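Local atomic coordinates of threonine phosphate decarboxylase-like enzyme (Sulfurospirillum multivorans, PDB entry 6OUX), a protein that uses pyridoxal phosphate to decarboxylate L-serine O-phosphate to ethanolamine O-phosphate, a building block of the norcobamide cofactor. Residues Ala55-Leu67 and Tyr281-Tyr295. Numbering follows the deposited sequence.
Sequences ASELVLDYIDREL and YCLRLFVREDFLKRY
Tyr-62 meets Phe-291 in an edge-to-face aromatic pair, which illustrates how one tyrosine can pack as a knob between one helix and two consecutive helices. The edge of Phe-291 points at the face of Tyr-62, with planes at 68° and CE1 of Tyr-62 3.6 Å from CD1 of Phe-291. NH2 of Arg-65 lies over the centre of the other face, held by a salt bridge to OD2 of Asp-61. Tyr-62 sits among Leu-285, Asp-290, Phe-291 and Arg-294; its hydroxyl passes over one face of the Arg-294 guanidinium without bonding to it and reaches OD2 of Asp-290 through a water.

Alongside, Glu-66 divides its carboxylate between two partners. OE1 of Glu-66 accepts a hydrogen bond from OH of Tyr-281 at 2.6 Å, from above the carboxylate plane, whereas OE2 of Glu-66 offers its syn lone pair to NH2 of Arg-288 at 2.9 Å, in a nearly straight bond (164°). Weak bonds from Arg-288 to Asp-290 extend the network and should help to fix the guanidinium. Over the centre of one face of the Tyr-281 ring, CD1 of Leu-67 makes a CH-pi contact, 3.9 Å from the centroid.

Deeper in, Val-59 is a second knob, among Cys-282, Leu-285, Phe-286 and Phe-291. CG2 of Val-59, beside the backbone N, reaches CE1 of Phe-286 and CZ of Phe-291, both at 3.9 Å.

This is helix packing within the PLP-dependent aminotransferase-family fold, away from the phosphoserine-binding residues. Helix 53-68 spans the break at Arg-288, the N-cap residue, between helices 277-286 and 289-314; the axes of segments 55-67 and 289-295 lie at 147°, nearer antiparallel than perpendicular. Phe-246 stacks on Phe-286, helix 84-95 packs against Arg-284 and Val-287, and Tyr-73 of the second subunit touches Ile-63.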
loop_
_atom_site.group_PDB
_atom_site.type_symbol
_atom_site.label_atom_id
_atom_site.label_comp_id
_atom_site.label_asym_id
_atom_site.label_seq_id
_atom_site.Cartn_x
_atom_site.Cartn_y
_atom_site.Cartn_z
ATOM N N ALA A 55 -14.863 -0.163 -17.592
ATOM C CA ALA A 55 -14.980 -0.683 -16.242
ATOM C C ALA A 55 -14.775 0.409 -15.202
ATOM O O ALA A 55 -15.313 0.328 -14.126
ATOM C CB ALA A 55 -13.963 -1.770 -16.005
ATOM N N SER A 56 -13.865 1.320 -15.489
ATOM C CA SER A 56 -13.565 2.376 -14.567
ATOM C C SER A 56 -14.861 3.223 -14.281
ATOM O O SER A 56 -15.207 3.435 -13.137
ATOM C CB SER A 56 -12.429 3.184 -15.204
ATOM O OG SER A 56 -12.240 4.300 -14.422
ATOM N N GLU A 57 -15.601 3.584 -15.331
ATOM C CA GLU A 57 -16.876 4.332 -15.241
ATOM C C GLU A 57 -17.877 3.517 -14.458
ATOM O O GLU A 57 -18.522 4.064 -13.589
ATOM C CB GLU A 57 -17.497 4.689 -16.627
ATOM C CG GLU A 57 -16.607 5.536 -17.523
ATOM C CD GLU A 57 -17.299 6.292 -18.653
ATOM O OE1 GLU A 57 -18.510 6.072 -18.924
ATOM O OE2 GLU A 57 -16.600 7.110 -19.303
ATOM N N LEU A 58 -17.941 2.197 -14.694
ATOM C CA LEU A 58 -18.803 1.304 -13.915
ATOM C C LEU A 58 -18.512 1.335 -12.428
ATOM O O LEU A 58 -19.411 1.525 -11.624
ATOM C CB LEU A 58 -18.732 -0.129 -14.407
ATOM C CG LEU A 58 -19.663 -1.179 -13.757
ATOM C CD1 LEU A 58 -21.072 -0.856 -14.175
ATOM C CD2 LEU A 58 -19.263 -2.584 -14.223
ATOM N N VAL A 59 -17.238 1.139 -12.071
ATOM C CA VAL A 59 -16.820 1.194 -10.672
ATOM C C VAL A 59 -17.091 2.545 -10.042
ATOM O O VAL A 59 -17.578 2.587 -8.927
ATOM C CB VAL A 59 -15.346 0.788 -10.508
ATOM C CG1 VAL A 59 -14.934 0.822 -9.028
ATOM C CG2 VAL A 59 -15.152 -0.643 -10.976
ATOM N N LEU A 60 -16.774 3.657 -10.717
ATOM C CA LEU A 60 -17.063 5.008 -10.168
ATOM C C LEU A 60 -18.560 5.207 -9.909
ATOM O O LEU A 60 -18.971 5.864 -8.930
ATOM C CB LEU A 60 -16.554 6.109 -11.072
ATOM C CG LEU A 60 -15.011 6.226 -11.099
ATOM C CD1 LEU A 60 -14.604 7.075 -12.283
ATOM C CD2 LEU A 60 -14.534 6.796 -9.745
ATOM N N ASP A 61 -19.382 4.600 -10.752
ATOM C CA ASP A 61 -20.820 4.727 -10.644
ATOM C C ASP A 61 -21.301 3.991 -9.421
ATOM O O ASP A 61 -22.139 4.521 -8.736
ATOM C CB ASP A 61 -21.512 4.201 -11.907
ATOM C CG ASP A 61 -22.984 4.363 -11.858
ATOM O OD1 ASP A 61 -23.466 5.518 -11.839
ATOM O OD2 ASP A 61 -23.626 3.345 -11.794
ATOM N N TYR A 62 -20.778 2.790 -9.127
ATOM C CA TYR A 62 -21.067 2.116 -7.895
ATOM C C TYR A 62 -20.602 2.901 -6.655
ATOM O O TYR A 62 -21.318 2.968 -5.630
ATOM C CB TYR A 62 -20.489 0.699 -7.855
ATOM C CG TYR A 62 -21.310 -0.367 -8.517
ATOM C CD1 TYR A 62 -21.171 -0.692 -9.863
ATOM C CD2 TYR A 62 -22.191 -1.095 -7.786
ATOM C CE1 TYR A 62 -21.902 -1.696 -10.437
ATOM C CE2 TYR A 62 -22.924 -2.102 -8.346
ATOM C CZ TYR A 62 -22.784 -2.382 -9.664
ATOM O OH TYR A 62 -23.524 -3.381 -10.133
ATOM N N ILE A 63 -19.427 3.527 -6.760
ATOM C CA ILE A 63 -18.935 4.364 -5.686
ATOM C C ILE A 63 -19.906 5.563 -5.433
ATOM O O ILE A 63 -20.285 5.823 -4.309
ATOM C CB ILE A 63 -17.513 4.802 -5.952
ATOM C CG1 ILE A 63 -16.600 3.585 -5.905
ATOM C CG2 ILE A 63 -17.080 5.837 -4.921
ATOM C CD1 ILE A 63 -15.155 3.879 -6.276
ATOM N N ASP A 64 -20.274 6.259 -6.496
ATOM C CA ASP A 64 -21.133 7.389 -6.391
ATOM C C ASP A 64 -22.425 6.984 -5.742
ATOM O O ASP A 64 -22.871 7.660 -4.808
ATOM C CB ASP A 64 -21.405 7.970 -7.771
ATOM C CG ASP A 64 -22.224 9.248 -7.741
ATOM O OD1 ASP A 64 -22.250 9.926 -6.723
ATOM O OD2 ASP A 64 -22.862 9.576 -8.770
ATOM N N ARG A 65 -23.025 5.903 -6.246
ATOM C CA ARG A 65 -24.353 5.487 -5.817
ATOM C C ARG A 65 -24.322 4.888 -4.421
ATOM O O ARG A 65 -25.212 5.157 -3.620
ATOM C CB ARG A 65 -25.057 4.543 -6.823
ATOM C CG ARG A 65 -25.454 5.196 -8.182
ATOM C CD ARG A 65 -25.629 4.218 -9.423
ATOM N NE ARG A 65 -26.044 3.036 -8.786
ATOM C CZ ARG A 65 -25.497 1.850 -8.706
ATOM N NH1 ARG A 65 -26.097 1.104 -7.857
ATOM N NH2 ARG A 65 -24.547 1.348 -9.481
ATOM N N GLU A 66 -23.317 4.100 -4.129
ATOM C CA GLU A 66 -23.282 3.337 -2.882
ATOM C C GLU A 66 -22.488 3.990 -1.731
ATOM O O GLU A 66 -22.713 3.652 -0.557
ATOM C CB GLU A 66 -22.751 1.916 -3.088
ATOM C CG GLU A 66 -23.554 1.074 -4.072
ATOM C CD GLU A 66 -23.100 -0.388 -4.130
ATOM O OE1 GLU A 66 -22.026 -0.708 -3.618
ATOM O OE2 GLU A 66 -23.799 -1.230 -4.746
ATOM N N LEU A 67 -21.565 4.881 -2.062
ATOM C CA LEU A 67 -20.729 5.484 -1.007
ATOM C C LEU A 67 -20.929 6.943 -0.851
ATOM O O LEU A 67 -20.961 7.445 0.270
ATOM C CB LEU A 67 -19.227 5.235 -1.267
ATOM C CG LEU A 67 -18.787 3.773 -1.181
ATOM C CD1 LEU A 67 -17.286 3.709 -1.340
ATOM C CD2 LEU A 67 -19.171 3.038 0.079
ATOM N N TYR A 281 -13.489 -1.899 -0.116
ATOM C CA TYR A 281 -14.777 -1.714 -0.761
ATOM C C TYR A 281 -14.689 -2.307 -2.191
ATOM O O TYR A 281 -15.560 -3.057 -2.631
ATOM C CB TYR A 281 -15.149 -0.228 -0.871
ATOM C CG TYR A 281 -16.340 -0.024 -1.767
ATOM C CD1 TYR A 281 -17.647 -0.244 -1.279
ATOM C CD2 TYR A 281 -16.195 0.272 -3.116
ATOM C CE1 TYR A 281 -18.772 -0.114 -2.105
ATOM C CE2 TYR A 281 -17.329 0.365 -3.952
ATOM C CZ TYR A 281 -18.602 0.167 -3.445
ATOM O OH TYR A 281 -19.726 0.282 -4.254
ATOM N N CYS A 282 -13.636 -1.956 -2.898
ATOM C CA CYS A 282 -13.518 -2.348 -4.308
ATOM C C CYS A 282 -13.323 -3.841 -4.430
ATOM O O CYS A 282 -13.903 -4.486 -5.296
ATOM C CB CYS A 282 -12.346 -1.628 -4.974
ATOM S SG CYS A 282 -12.668 0.101 -5.383
ATOM N N LEU A 283 -12.532 -4.383 -3.534
ATOM C CA LEU A 283 -12.287 -5.813 -3.535
ATOM C C LEU A 283 -13.594 -6.607 -3.356
ATOM O O LEU A 283 -13.840 -7.619 -4.088
ATOM C CB LEU A 283 -11.306 -6.208 -2.443
ATOM C CG LEU A 283 -10.703 -7.569 -2.706
ATOM C CD1 LEU A 283 -9.508 -7.352 -3.620
ATOM C CD2 LEU A 283 -10.283 -8.273 -1.418
ATOM N N ARG A 284 -14.411 -6.146 -2.405
ATOM C CA ARG A 284 -15.683 -6.807 -2.112
ATOM C C ARG A 284 -16.702 -6.567 -3.211
ATOM O O ARG A 284 -17.543 -7.431 -3.473
ATOM C CB ARG A 284 -16.257 -6.351 -0.812
ATOM C CG ARG A 284 -15.449 -6.752 0.404
ATOM C CD ARG A 284 -16.119 -6.203 1.675
ATOM N NE ARG A 284 -15.332 -6.593 2.818
ATOM C CZ ARG A 284 -15.411 -7.771 3.433
ATOM N NH1 ARG A 284 -16.325 -8.687 3.089
ATOM N NH2 ARG A 284 -14.583 -8.012 4.432
ATOM N N LEU A 285 -16.612 -5.432 -3.873
ATOM C CA LEU A 285 -17.408 -5.198 -5.042
ATOM C C LEU A 285 -17.089 -6.199 -6.143
ATOM O O LEU A 285 -17.971 -6.853 -6.699
ATOM C CB LEU A 285 -17.165 -3.765 -5.524
ATOM C CG LEU A 285 -18.042 -3.331 -6.680
ATOM C CD1 LEU A 285 -19.504 -3.198 -6.232
ATOM C CD2 LEU A 285 -17.465 -2.034 -7.168
ATOM N N PHE A 286 -15.800 -6.338 -6.424
ATOM C CA PHE A 286 -15.289 -7.069 -7.596
ATOM C C PHE A 286 -15.666 -8.523 -7.597
ATOM O O PHE A 286 -15.611 -9.140 -8.654
ATOM C CB PHE A 286 -13.758 -6.968 -7.683
ATOM C CG PHE A 286 -13.233 -5.595 -7.967
ATOM C CD1 PHE A 286 -14.045 -4.553 -8.403
ATOM C CD2 PHE A 286 -11.870 -5.328 -7.767
ATOM C CE1 PHE A 286 -13.499 -3.286 -8.634
ATOM C CE2 PHE A 286 -11.334 -4.077 -7.985
ATOM C CZ PHE A 286 -12.138 -3.069 -8.447
ATOM N N VAL A 287 -16.123 -9.049 -6.458
ATOM C CA VAL A 287 -16.589 -10.450 -6.387
ATOM C C VAL A 287 -18.086 -10.644 -6.203
ATOM O O VAL A 287 -18.587 -11.786 -6.166
ATOM C CB VAL A 287 -15.716 -11.258 -5.379
ATOM C CG1 VAL A 287 -14.238 -11.089 -5.734
ATOM C CG2 VAL A 287 -15.944 -10.845 -3.934
ATOM N N ARG A 288 -18.853 -9.560 -6.167
ATOM C CA ARG A 288 -20.307 -9.697 -6.141
ATOM C C ARG A 288 -20.795 -10.151 -7.502
ATOM O O ARG A 288 -20.370 -9.639 -8.521
ATOM C CB ARG A 288 -20.990 -8.400 -5.767
ATOM C CG ARG A 288 -21.499 -8.367 -4.338
ATOM C CD ARG A 288 -21.406 -6.985 -3.804
ATOM N NE ARG A 288 -22.261 -6.090 -4.530
ATOM C CZ ARG A 288 -22.301 -4.776 -4.347
ATOM N NH1 ARG A 288 -21.477 -4.177 -3.510
ATOM N NH2 ARG A 288 -23.160 -4.055 -5.037
ATOM N N GLU A 289 -21.694 -11.130 -7.499
ATOM C CA GLU A 289 -22.436 -11.589 -8.676
ATOM C C GLU A 289 -23.041 -10.486 -9.551
ATOM O O GLU A 289 -22.930 -10.530 -10.784
ATOM C CB GLU A 289 -23.567 -12.545 -8.208
ATOM C CG GLU A 289 -24.529 -13.013 -9.297
ATOM C CD GLU A 289 -25.739 -12.100 -9.488
ATOM O OE1 GLU A 289 -26.430 -11.798 -8.478
ATOM O OE2 GLU A 289 -26.007 -11.697 -10.652
ATOM N N ASP A 290 -23.779 -9.580 -8.929
ATOM C CA ASP A 290 -24.476 -8.516 -9.659
ATOM C C ASP A 290 -23.510 -7.483 -10.315
ATOM O O ASP A 290 -23.710 -7.020 -11.447
ATOM C CB ASP A 290 -25.467 -7.798 -8.734
ATOM C CG ASP A 290 -24.826 -7.300 -7.397
ATOM O OD1 ASP A 290 -24.164 -8.076 -6.668
ATOM O OD2 ASP A 290 -25.016 -6.122 -7.048
ATOM N N PHE A 291 -22.460 -7.111 -9.590
ATOM C CA PHE A 291 -21.410 -6.312 -10.176
ATOM C C PHE A 291 -20.746 -7.062 -11.342
ATOM O O PHE A 291 -20.458 -6.457 -12.360
ATOM C CB PHE A 291 -20.349 -5.936 -9.136
ATOM C CG PHE A 291 -19.129 -5.260 -9.740
ATOM C CD1 PHE A 291 -19.147 -3.935 -10.037
ATOM C CD2 PHE A 291 -17.995 -6.004 -10.110
ATOM C CE1 PHE A 291 -18.037 -3.321 -10.625
ATOM C CE2 PHE A 291 -16.896 -5.428 -10.733
ATOM C CZ PHE A 291 -16.925 -4.071 -11.004
ATOM N N LEU A 292 -20.411 -8.333 -11.145
ATOM C CA LEU A 292 -19.681 -9.099 -12.165
ATOM C C LEU A 292 -20.442 -9.218 -13.470
ATOM O O LEU A 292 -19.847 -9.244 -14.533
ATOM C CB LEU A 292 -19.307 -10.513 -11.628
ATOM C CG LEU A 292 -18.036 -10.469 -10.781
ATOM C CD1 LEU A 292 -17.839 -11.718 -9.893
ATOM C CD2 LEU A 292 -16.799 -10.164 -11.665
ATOM N N LYS A 293 -21.797 -9.274 -13.383
ATOM C CA LYS A 293 -22.595 -9.245 -14.586
ATOM C C LYS A 293 -22.395 -7.997 -15.411
ATOM O O LYS A 293 -22.238 -8.068 -16.620
ATOM C CB LYS A 293 -24.075 -9.418 -14.261
ATOM C CG LYS A 293 -24.993 -9.407 -15.498
ATOM C CD LYS A 293 -26.461 -9.811 -15.177
ATOM C CE LYS A 293 -26.612 -11.297 -14.799
ATOM N NZ LYS A 293 -26.207 -11.715 -13.406
ATOM N N ARG A 294 -22.367 -6.820 -14.761
ATOM C CA ARG A 294 -22.158 -5.611 -15.469
ATOM C C ARG A 294 -20.682 -5.489 -15.905
ATOM O O ARG A 294 -20.400 -4.908 -16.937
ATOM C CB ARG A 294 -22.570 -4.424 -14.602
ATOM C CG ARG A 294 -24.077 -4.452 -14.275
ATOM C CD ARG A 294 -24.569 -3.164 -13.595
ATOM N NE ARG A 294 -25.809 -3.441 -12.860
ATOM C CZ ARG A 294 -26.427 -2.600 -12.011
ATOM N NH1 ARG A 294 -25.913 -1.434 -11.733
ATOM N NH2 ARG A 294 -27.550 -2.953 -11.417
ATOM N N TYR A 295 -19.777 -5.969 -15.077
ATOM C CA TYR A 295 -18.358 -5.915 -15.403
ATOM C C TYR A 295 -18.064 -6.702 -16.681
ATOM O O TYR A 295 -17.213 -6.314 -17.500
ATOM C CB TYR A 295 -17.488 -6.411 -14.248
ATOM C CG TYR A 295 -16.060 -6.613 -14.725
ATOM C CD1 TYR A 295 -15.291 -5.500 -15.069
ATOM C CD2 TYR A 295 -15.536 -7.891 -14.987
ATOM C CE1 TYR A 295 -14.014 -5.614 -15.566
ATOM C CE2 TYR A 295 -14.232 -8.036 -15.478
ATOM C CZ TYR A 295 -13.471 -6.868 -15.773
ATOM O OH TYR A 295 -12.187 -6.854 -16.345
HETATM O O HOH W 1 -25.470 -4.416 -8.843
#